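Local coordinates for protein adenylosuccinate lyase (Francisella tularensis subsp. tularensis SCHU S4, PDB 4EEI) that probably catalyses the release of fumarate from adenylosuccinate to give AMP, and from the succinylated carboxamide intermediate earlier in purine biosynthesis, at residues 275-280 and 321-326; 118-123 and 325-330. All coordinates share one frame; numbering follows the deposited sequence.

Interaction 1: residues 275-280 and 321-326; sequences ENLTGM and VYALRR. With AMP (adenosine monophosphate), chain C.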
loop_
_atom_site.group_PDB
_atom_site.type_symbol
_atom_site.label_atom_id
_atom_site.label_comp_id
_atom_site.label_asym_id
_atom_site.label_seq_id
_atom_site.Cartn_x
_atom_site.Cartn_y
_atom_site.Cartn_z
ATOM N N GLU B 275 1.680 -19.069 -11.190
ATOM C CA GLU B 275 1.125 -17.782 -11.629
ATOM C C GLU B 275 -0.119 -17.429 -10.813
ATOM O O GLU B 275 -0.249 -16.312 -10.298
ATOM C CB GLU B 275 0.852 -17.783 -13.141
ATOM C CG GLU B 275 2.148 -17.711 -13.946
ATOM C CD GLU B 275 1.949 -17.790 -15.451
ATOM O OE1 GLU B 275 0.803 -17.626 -15.939
ATOM O OE2 GLU B 275 2.959 -18.019 -16.156
ATOM N N ASN B 276 -1.018 -18.393 -10.668
ATOM C CA ASN B 276 -2.162 -18.243 -9.767
ATOM C C ASN B 276 -1.736 -17.793 -8.370
ATOM O O ASN B 276 -2.329 -16.878 -7.792
ATOM C CB ASN B 276 -2.955 -19.561 -9.681
ATOM C CG ASN B 276 -4.123 -19.481 -8.697
ATOM O OD1 ASN B 276 -3.946 -19.681 -7.497
ATOM N ND2 ASN B 276 -5.322 -19.192 -9.208
ATOM N N LEU B 277 -0.682 -18.412 -7.840
ATOM C CA LEU B 277 -0.249 -18.117 -6.474
ATOM C C LEU B 277 0.402 -16.736 -6.370
ATOM O O LEU B 277 0.423 -16.123 -5.306
ATOM C CB LEU B 277 0.694 -19.205 -5.960
ATOM C CG LEU B 277 0.069 -20.594 -5.859
ATOM C CD1 LEU B 277 1.130 -21.663 -5.707
ATOM C CD2 LEU B 277 -0.910 -20.658 -4.706
ATOM N N THR B 278 0.935 -16.241 -7.478
ATOM C CA THR B 278 1.472 -14.889 -7.487
ATOM C C THR B 278 0.308 -13.909 -7.295
ATOM O O THR B 278 0.418 -12.908 -6.563
ATOM C CB THR B 278 2.218 -14.627 -8.810
ATOM O OG1 THR B 278 3.316 -15.555 -8.923
ATOM C CG2 THR B 278 2.759 -13.195 -8.846
ATOM N N GLY B 279 -0.814 -14.206 -7.941
ATOM C CA GLY B 279 -2.025 -13.411 -7.776
ATOM C C GLY B 279 -2.497 -13.447 -6.338
ATOM O O GLY B 279 -2.900 -12.424 -5.767
ATOM N N MET B 280 -2.436 -14.628 -5.737
ATOM C CA MET B 280 -2.865 -14.769 -4.350
ATOM C C MET B 280 -1.996 -13.930 -3.436
ATOM O O MET B 280 -2.493 -13.297 -2.501
ATOM C CB MET B 280 -2.812 -16.236 -3.927
ATOM C CG MET B 280 -3.727 -17.131 -4.740
ATOM S SD MET B 280 -5.472 -16.727 -4.492
ATOM C CE MET B 280 -6.212 -17.836 -5.696
ATOM N N VAL B 321 -4.898 -20.151 3.361
ATOM C CA VAL B 321 -5.000 -21.606 3.413
ATOM C C VAL B 321 -5.001 -22.204 2.000
ATOM O O VAL B 321 -4.283 -23.174 1.720
ATOM C CB VAL B 321 -6.232 -22.057 4.207
ATOM C CG1 VAL B 321 -6.436 -23.562 4.070
ATOM C CG2 VAL B 321 -6.065 -21.678 5.681
ATOM N N TYR B 322 -5.792 -21.621 1.104
ATOM C CA TYR B 322 -5.807 -22.067 -0.299
ATOM C C TYR B 322 -4.407 -22.037 -0.905
ATOM O O TYR B 322 -3.984 -22.993 -1.558
ATOM C CB TYR B 322 -6.748 -21.194 -1.146
ATOM C CG TYR B 322 -6.746 -21.566 -2.622
ATOM C CD1 TYR B 322 -7.624 -22.511 -3.113
ATOM C CD2 TYR B 322 -5.863 -20.961 -3.519
ATOM C CE1 TYR B 322 -7.630 -22.866 -4.453
ATOM C CE2 TYR B 322 -5.857 -21.315 -4.871
ATOM C CZ TYR B 322 -6.748 -22.260 -5.323
ATOM O OH TYR B 322 -6.764 -22.627 -6.654
ATOM N N ALA B 323 -3.686 -20.951 -0.679
ATOM C CA ALA B 323 -2.395 -20.773 -1.336
ATOM C C ALA B 323 -1.350 -21.720 -0.770
ATOM O O ALA B 323 -0.549 -22.266 -1.518
ATOM C CB ALA B 323 -1.918 -19.309 -1.238
ATOM N N LEU B 324 -1.340 -21.908 0.548
ATOM C CA LEU B 324 -0.347 -22.796 1.164
ATOM C C LEU B 324 -0.551 -24.243 0.733
ATOM O O LEU B 324 0.418 -24.982 0.550
ATOM C CB LEU B 324 -0.397 -22.708 2.689
ATOM C CG LEU B 324 0.013 -21.360 3.288
ATOM C CD1 LEU B 324 -0.313 -21.339 4.759
ATOM C CD2 LEU B 324 1.513 -21.133 3.077
ATOM N N ARG B 325 -1.807 -24.665 0.600
ATOM C CA ARG B 325 -2.101 -26.033 0.163
ATOM C C ARG B 325 -1.754 -26.224 -1.293
ATOM O O ARG B 325 -1.204 -27.262 -1.685
ATOM C CB ARG B 325 -3.576 -26.380 0.395
ATOM C CG ARG B 325 -3.985 -26.360 1.860
ATOM C CD ARG B 325 -5.386 -26.901 2.072
ATOM N NE ARG B 325 -5.745 -26.854 3.492
ATOM C CZ ARG B 325 -6.947 -27.155 3.972
ATOM N NH1 ARG B 325 -7.921 -27.522 3.152
ATOM N NH2 ARG B 325 -7.172 -27.079 5.276
ATOM N N ARG B 326 -2.086 -25.238 -2.117
ATOM C CA ARG B 326 -1.828 -25.391 -3.554
ATOM C C ARG B 326 -0.325 -25.345 -3.840
ATOM O O ARG B 326 0.185 -26.121 -4.661
ATOM C CB ARG B 326 -2.559 -24.323 -4.372
ATOM C CG ARG B 326 -2.253 -24.402 -5.862
ATOM C CD ARG B 326 -3.213 -23.579 -6.714
ATOM N NE ARG B 326 -2.987 -23.844 -8.137
ATOM C CZ ARG B 326 -3.801 -23.460 -9.111
ATOM N NH1 ARG B 326 -4.904 -22.783 -8.820
ATOM N NH2 ARG B 326 -3.512 -23.763 -10.374
HETATM P P AMP C . -7.058 -18.864 -12.292
HETATM O O1P AMP C . -7.771 -19.543 -11.151
HETATM O O2P AMP C . -5.570 -18.733 -12.099
HETATM O O3P AMP C . -7.734 -17.610 -12.773
HETATM O "O5'" AMP C . -7.208 -19.896 -13.514
HETATM C "C5'" AMP C . -6.780 -19.543 -14.827
HETATM C "C4'" AMP C . -7.411 -20.501 -15.829
HETATM O "O4'" AMP C . -7.054 -20.133 -17.164
HETATM C "C3'" AMP C . -6.915 -21.919 -15.610
HETATM O "O3'" AMP C . -8.029 -22.811 -15.672
HETATM C "C2'" AMP C . -5.987 -22.188 -16.773
HETATM O "O2'" AMP C . -6.058 -23.553 -17.180
HETATM C "C1'" AMP C . -6.521 -21.267 -17.854
HETATM N N9 AMP C . -5.455 -20.861 -18.800
HETATM C C8 AMP C . -4.241 -21.426 -18.924
HETATM N N7 AMP C . -3.516 -20.811 -19.892
HETATM C C5 AMP C . -4.277 -19.829 -20.404
HETATM C C6 AMP C . -4.127 -18.796 -21.453
HETATM N N6 AMP C . -2.982 -18.689 -22.167
HETATM N N1 AMP C . -5.169 -17.966 -21.672
HETATM C C2 AMP C . -6.311 -18.062 -20.970
HETATM N N3 AMP C . -6.518 -18.974 -20.004
HETATM C C4 AMP C . -5.555 -19.868 -19.681
#
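Asn276 and Arg326 both carry CG anti to the backbone N (chi1 177° in each), and the arginine chain then runs extended to NE, and its guanidinium lies against the asparagine amide. The two flat groups stack, their planes 24° apart and Asn276 CG 3.4 Å from Arg326 NH1, with Asn276 CB over one guanidinium face, toward the rim. Arg326 is steadied at two points, since NH1 donates to Tyr322 OH (2.9 Å) one helical turn back and NE is hydrogen-bonded to Ser273. Asn276 OD1 lies at the edge of the Tyr322 ring, near its plane, 3.6 Å from CE2. The other end of the amide faces the nucleotide: Asn276 ND2 donates an almost straight bond (179°) to AMP O2P at 2.9 Å. Beside this polar layer, Met280 CE meets Tyr322 CE2 at 3.6 Å, and Met280 SD lies obliquely to the ring, 5.4 Å from its centroid, a Met-aromatic contact, while Leu277 CD2 packs 3.9 Å from Ala323 CB. Thus roughly antiparallel helices pack through their side chains and also offer an amide donor to the AMP phosphate. The same AMP is bound by Tyr5 and by Ser306 and Arg310 of the second subunit, as expected of the shared-subunit active site characteristic of the fumarase/aspartase superfamily.

Interaction 2: residues 118-123 and 325-330; sequences EALCDS and RRMKNT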
loop_
_atom_site.group_PDB
_atom_site.type_symbol
_atom_site.label_atom_id
_atom_site.label_comp_id
_atom_site.label_asym_id
_atom_site.label_seq_id
_atom_site.Cartn_x
_atom_site.Cartn_y
_atom_site.Cartn_z
ATOM N N GLU B 118 3.339 -25.400 8.024
ATOM C CA GLU B 118 4.333 -26.402 8.401
ATOM C C GLU B 118 4.410 -27.513 7.348
ATOM O O GLU B 118 5.486 -28.039 7.057
ATOM C CB GLU B 118 4.022 -26.983 9.784
ATOM C CG GLU B 118 5.114 -27.908 10.314
ATOM C CD GLU B 118 5.100 -28.021 11.831
ATOM O OE1 GLU B 118 3.992 -28.050 12.411
ATOM O OE2 GLU B 118 6.196 -28.080 12.440
ATOM N N ALA B 119 3.267 -27.875 6.770
ATOM C CA ALA B 119 3.258 -28.910 5.742
ATOM C C ALA B 119 4.000 -28.435 4.488
ATOM O O ALA B 119 4.662 -29.231 3.813
ATOM C CB ALA B 119 1.832 -29.328 5.406
ATOM N N LEU B 120 3.881 -27.151 4.167
ATOM C CA LEU B 120 4.605 -26.598 3.021
ATOM C C LEU B 120 6.110 -26.610 3.302
ATOM O O LEU B 120 6.912 -26.913 2.417
ATOM C CB LEU B 120 4.138 -25.172 2.705
ATOM C CG LEU B 120 5.002 -24.460 1.655
ATOM C CD1 LEU B 120 5.011 -25.245 0.342
ATOM C CD2 LEU B 120 4.541 -23.031 1.426
ATOM N N CYS B 121 6.485 -26.278 4.536
ATOM C CA CYS B 121 7.885 -26.384 4.966
ATOM C C CYS B 121 8.386 -27.801 4.770
ATOM O O CYS B 121 9.451 -28.010 4.171
ATOM C CB CYS B 121 8.052 -25.965 6.431
ATOM S SG CYS B 121 7.839 -24.181 6.685
ATOM N N ASP B 122 7.617 -28.777 5.249
ATOM C CA ASP B 122 7.986 -30.180 5.077
ATOM C C ASP B 122 8.217 -30.556 3.614
ATOM O O ASP B 122 9.195 -31.224 3.288
ATOM C CB ASP B 122 6.918 -31.105 5.668
ATOM C CG ASP B 122 6.750 -30.930 7.163
ATOM O OD1 ASP B 122 7.671 -30.392 7.813
ATOM O OD2 ASP B 122 5.693 -31.349 7.689
ATOM N N SER B 123 7.310 -30.141 2.738
ATOM C CA SER B 123 7.421 -30.476 1.319
ATOM C C SER B 123 8.630 -29.809 0.647
ATOM O O SER B 123 9.273 -30.413 -0.225
ATOM C CB SER B 123 6.129 -30.106 0.582
ATOM O OG SER B 123 5.124 -31.071 0.823
ATOM N N ARG B 325 -1.807 -24.665 0.600
ATOM C CA ARG B 325 -2.101 -26.033 0.163
ATOM C C ARG B 325 -1.754 -26.224 -1.293
ATOM O O ARG B 325 -1.204 -27.262 -1.685
ATOM C CB ARG B 325 -3.576 -26.380 0.395
ATOM C CG ARG B 325 -3.985 -26.360 1.860
ATOM C CD ARG B 325 -5.386 -26.901 2.072
ATOM N NE ARG B 325 -5.745 -26.854 3.492
ATOM C CZ ARG B 325 -6.947 -27.155 3.972
ATOM N NH1 ARG B 325 -7.921 -27.522 3.152
ATOM N NH2 ARG B 325 -7.172 -27.079 5.276
ATOM N N ARG B 326 -2.086 -25.238 -2.117
ATOM C CA ARG B 326 -1.828 -25.391 -3.554
ATOM C C ARG B 326 -0.325 -25.345 -3.840
ATOM O O ARG B 326 0.185 -26.121 -4.661
ATOM C CB ARG B 326 -2.559 -24.323 -4.372
ATOM C CG ARG B 326 -2.253 -24.402 -5.862
ATOM C CD ARG B 326 -3.213 -23.579 -6.714
ATOM N NE ARG B 326 -2.987 -23.844 -8.137
ATOM C CZ ARG B 326 -3.801 -23.460 -9.111
ATOM N NH1 ARG B 326 -4.904 -22.783 -8.820
ATOM N NH2 ARG B 326 -3.512 -23.763 -10.374
ATOM N N MET B 327 0.386 -24.450 -3.161
ATOM C CA MET B 327 1.840 -24.398 -3.314
ATOM C C MET B 327 2.502 -25.695 -2.860
ATOM O O MET B 327 3.426 -26.177 -3.502
ATOM C CB MET B 327 2.435 -23.219 -2.549
ATOM C CG MET B 327 3.970 -23.159 -2.677
ATOM S SD MET B 327 4.528 -22.841 -4.381
ATOM C CE MET B 327 4.557 -21.046 -4.349
ATOM N N LYS B 328 2.033 -26.267 -1.755
ATOM C CA LYS B 328 2.577 -27.551 -1.308
ATOM C C LYS B 328 2.369 -28.645 -2.347
ATOM O O LYS B 328 3.292 -29.414 -2.656
ATOM C CB LYS B 328 1.965 -27.974 0.033
ATOM C CG LYS B 328 2.356 -29.395 0.467
ATOM C CD LYS B 328 1.201 -30.058 1.197
ATOM C CE LYS B 328 1.621 -31.290 1.981
ATOM N NZ LYS B 328 2.156 -32.414 1.147
ATOM N N ASN B 329 1.168 -28.721 -2.912
ATOM C CA ASN B 329 0.919 -29.757 -3.912
ATOM C C ASN B 329 1.751 -29.513 -5.169
ATOM O O ASN B 329 2.239 -30.453 -5.787
ATOM C CB ASN B 329 -0.570 -29.831 -4.247
ATOM C CG ASN B 329 -1.401 -30.395 -3.108
ATOM O OD1 ASN B 329 -0.975 -31.318 -2.403
ATOM N ND2 ASN B 329 -2.604 -29.849 -2.930
ATOM N N THR B 330 1.911 -28.248 -5.535
ATOM C CA THR B 330 2.730 -27.876 -6.688
ATOM C C THR B 330 4.203 -28.250 -6.473
ATOM O O THR B 330 4.861 -28.759 -7.377
ATOM C CB THR B 330 2.589 -26.367 -7.001
ATOM O OG1 THR B 330 1.253 -26.104 -7.462
ATOM C CG2 THR B 330 3.559 -25.947 -8.085
HETATM O O HOH W 1 4.218 -32.088 3.341
#
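Leu120 and Lys328 mark the closest backbone approach of two nearly parallel helical segments, 118-123 and 325-330, whose axes pass 9.0 Å apart at an angle of 15°. The CA atoms of this pair are 4.9 Å apart, close enough for a leucine branch to touch main chain: Leu120 CD1 lies 3.7 Å from Lys328 CA. Leu120 CD1 also reaches Met327 CG at 3.8 Å, so one leucine touches two successive residues of the partner helix. On the flank next to this apolar patch, Lys328 provides the largest single share of the contact. Its CG stands anti to the backbone N (chi1 173°), and the chain, bent at chi2 and chi4, lies against the facing helix. Lys328 CG comes 3.3 Å from Ser123 OG, and Lys328 CE lies 4.0 Å from Ala119 CB. The amino group ends near the serine, where Lys328 NZ makes a weak hydrogen bond to Ser123 OG at 3.3 Å. A water joins the polar cluster, donating to both Ala119 O and Ser123 OG and accepting a weak bond from Lys328 NZ. The stronger partner of both side chains is Asp332, which forms a salt bridge with Lys328 and a hydrogen bond with Ser123, so the carboxylate gathers the two polar ends. Around the pair, Leu120 also packs on Phe161 of helix 151-173, and Met327 on Leu236 and Ala237 of helix 217-244; helix 304-333 ends just before strand 335-336, which pairs antiparallel with strand 251-252.

Overall arrangement
Along the chain, helix 94-131 comes first and supplies 118-123, which waits some two hundred residues for its partner; interaction 2 closes that long loop when 325-330 arrives on helix 304-333. Within it lies the shorter closure of interaction 1, where 275-280 on helix 272-293 meets 321-326 after 40 intervening residues. The loops therefore nest rather than cross, and end on overlapping parts of one helix, sharing Arg325 and Arg326. Their centres are 11 Å apart, and packing joins them directly: Leu277 CD1 touches Met327 CA, and Leu324 CD2 touches Leu120 CD2. Helix 304-333 thus ties helix 94-131 to helix 272-293 within the helical bundle.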